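Local coordinates for protein endoribonuclease AbiQ (Lactococcus lactis, PDB 4GLK) that cleaves RNA as the toxic endoribonuclease of a type III toxin-antitoxin system and is neutralized by its cognate RNA antitoxin AntiQ, at residues Ser21-Gln26 with Asn91-Pro96. The protein carries 1 engineered substitution. Residues are numbered along the deposited sequence; the frame is centred on the assembly and turned at random.
Sequences SKVHYQ and NMIPVP
Val23 and Asn91 bring their backbones nearest each other, with their CA atoms 6.1 Å apart, where the irregular loop following helix 10-16 meets the long strand 79-94. The setting is the six-stranded antiparallel sheet of the ToxN/AbiQ fold, and the example illustrates how a loop can be joined to a strand through a water molecule. One water accepts from His24 N at 3.0 Å and donates to Asn91 O at 2.9 Å, so that it links the two backbones. On one side of this bridge lies an apolar contact: the methyl groups Val23 CG2 and Ile93 CG2 are 3.9 Å apart, on side chains that cross at about a right angle. Leu158 of helix 155-166 touches both residues, and helix 10-16 adds Leu16 against Val23 and Ile13 against Ile93, which buries the pair. Ile93 is also held within the sheet by backbone hydrogen bonding to Phe47 of the neighbouring antiparallel strand 45-52. The polar part of the contact belongs to Asn91. Its CG is turned anti to its own carbonyl carbon (chi1 -68°), which carries the amide toward the loop between Lys22 and His24. There OD1 stands 3.4 Å from Lys22 O, a pair of acceptors that do not bond, while the extended Lys22 chain leads away, its NZ hydrogen-bonded to the carbonyl oxygens of Lys150 and Ser152. The amide plane is inclined 64° to the imidazole, and Asn91 ND2 meets the ring at its edge, in its plane, 3.0 Å from His24 NE2.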
loop_
_atom_site.group_PDB
_atom_site.type_symbol
_atom_site.label_atom_id
_atom_site.label_comp_id
_atom_site.label_asym_id
_atom_site.label_seq_id
_atom_site.Cartn_x
_atom_site.Cartn_y
_atom_site.Cartn_z
ATOM N N SER A 21 1.696 13.223 -7.203
ATOM C CA SER A 21 0.557 12.779 -8.035
ATOM C C SER A 21 0.428 11.244 -8.108
ATOM O O SER A 21 -0.608 10.724 -8.553
ATOM C CB SER A 21 0.676 13.331 -9.455
ATOM O OG SER A 21 1.459 14.510 -9.545
ATOM N N LYS A 22 1.500 10.519 -7.714
ATOM C CA LYS A 22 1.512 9.062 -7.737
ATOM C C LYS A 22 0.664 8.491 -6.612
ATOM O O LYS A 22 0.266 7.321 -6.673
ATOM C CB LYS A 22 2.947 8.540 -7.659
ATOM C CG LYS A 22 3.666 8.620 -8.990
ATOM C CD LYS A 22 5.124 8.240 -8.843
ATOM C CE LYS A 22 5.894 8.706 -10.069
ATOM N NZ LYS A 22 7.363 8.547 -9.886
ATOM N N VAL A 23 0.421 9.313 -5.564
ATOM C CA VAL A 23 -0.405 8.943 -4.404
ATOM C C VAL A 23 -1.810 8.648 -4.955
ATOM O O VAL A 23 -2.321 9.422 -5.765
ATOM C CB VAL A 23 -0.401 10.058 -3.312
ATOM C CG1 VAL A 23 -1.422 9.770 -2.204
ATOM C CG2 VAL A 23 0.996 10.235 -2.723
ATOM N N HIS A 24 -2.380 7.503 -4.579
ATOM C CA HIS A 24 -3.679 7.053 -5.080
ATOM C C HIS A 24 -4.789 8.017 -4.832
ATOM O O HIS A 24 -4.938 8.520 -3.716
ATOM C CB HIS A 24 -4.044 5.653 -4.552
ATOM C CG HIS A 24 -3.370 4.528 -5.288
ATOM N ND1 HIS A 24 -4.044 3.365 -5.589
ATOM C CD2 HIS A 24 -2.099 4.431 -5.749
ATOM C CE1 HIS A 24 -3.175 2.599 -6.220
ATOM N NE2 HIS A 24 -1.986 3.197 -6.333
ATOM N N TYR A 25 -5.547 8.321 -5.895
ATOM C CA TYR A 25 -6.685 9.195 -5.774
ATOM C C TYR A 25 -7.754 8.496 -4.954
ATOM O O TYR A 25 -7.974 7.287 -5.101
ATOM C CB TYR A 25 -7.270 9.599 -7.155
ATOM C CG TYR A 25 -8.489 10.482 -7.002
ATOM C CD1 TYR A 25 -8.359 11.838 -6.732
ATOM C CD2 TYR A 25 -9.770 9.932 -6.965
ATOM C CE1 TYR A 25 -9.475 12.639 -6.486
ATOM C CE2 TYR A 25 -10.890 10.720 -6.709
ATOM C CZ TYR A 25 -10.737 12.074 -6.486
ATOM O OH TYR A 25 -11.838 12.866 -6.286
ATOM N N GLN A 26 -8.405 9.272 -4.085
ATOM C CA GLN A 26 -9.547 8.809 -3.327
ATOM C C GLN A 26 -10.460 9.972 -2.953
ATOM O O GLN A 26 -9.999 11.111 -2.859
ATOM C CB GLN A 26 -9.131 8.029 -2.067
ATOM C CG GLN A 26 -8.627 8.938 -0.956
ATOM C CD GLN A 26 -8.367 8.215 0.315
ATOM O OE1 GLN A 26 -7.540 7.311 0.371
ATOM N NE2 GLN A 26 -8.983 8.691 1.382
ATOM N N ASN A 91 3.657 2.654 -4.517
ATOM C CA ASN A 91 2.693 3.695 -4.130
ATOM C C ASN A 91 2.424 3.737 -2.626
ATOM O O ASN A 91 1.456 4.373 -2.186
ATOM C CB ASN A 91 1.406 3.558 -4.916
ATOM C CG ASN A 91 1.585 3.873 -6.371
ATOM O OD1 ASN A 91 2.414 4.705 -6.774
ATOM N ND2 ASN A 91 0.868 3.153 -7.190
ATOM N N MET A 92 3.292 3.105 -1.837
ATOM C CA MET A 92 3.137 3.147 -0.380
ATOM C C MET A 92 3.399 4.577 0.126
ATOM O O MET A 92 4.089 5.363 -0.541
ATOM C CB MET A 92 4.025 2.106 0.323
ATOM C CG MET A 92 5.477 2.428 0.241
ATOM S SD MET A 92 6.470 1.214 1.086
ATOM C CE MET A 92 8.062 2.053 0.998
ATOM N N ILE A 93 2.817 4.916 1.286
ATOM C CA ILE A 93 2.919 6.258 1.834
ATOM C C ILE A 93 3.112 6.270 3.333
ATOM O O ILE A 93 2.560 5.411 4.040
ATOM C CB ILE A 93 1.633 7.101 1.454
ATOM C CG1 ILE A 93 0.323 6.379 1.880
ATOM C CG2 ILE A 93 1.618 7.528 -0.045
ATOM C CD1 ILE A 93 -0.964 7.252 1.892
ATOM N N PRO A 94 3.793 7.317 3.859
ATOM C CA PRO A 94 3.857 7.475 5.315
ATOM C C PRO A 94 2.547 8.133 5.778
ATOM O O PRO A 94 2.068 9.095 5.155
ATOM C CB PRO A 94 5.071 8.389 5.508
ATOM C CG PRO A 94 5.102 9.230 4.283
ATOM C CD PRO A 94 4.474 8.436 3.167
ATOM N N VAL A 95 1.934 7.587 6.833
ATOM C CA VAL A 95 0.670 8.133 7.333
ATOM C C VAL A 95 0.802 8.443 8.825
ATOM O O VAL A 95 1.085 7.531 9.613
ATOM C CB VAL A 95 -0.567 7.205 7.057
ATOM C CG1 VAL A 95 -1.870 7.852 7.565
ATOM C CG2 VAL A 95 -0.690 6.856 5.581
ATOM N N PRO A 96 0.565 9.709 9.238
ATOM C CA PRO A 96 0.604 10.024 10.686
ATOM C C PRO A 96 -0.536 9.284 11.380
ATOM O O PRO A 96 -1.556 9.003 10.751
ATOM C CB PRO A 96 0.361 11.538 10.729
ATOM C CG PRO A 96 0.567 12.023 9.328
ATOM C CD PRO A 96 0.179 10.887 8.441
HETATM O O HOH W 1 -1.066 5.748 -2.572
#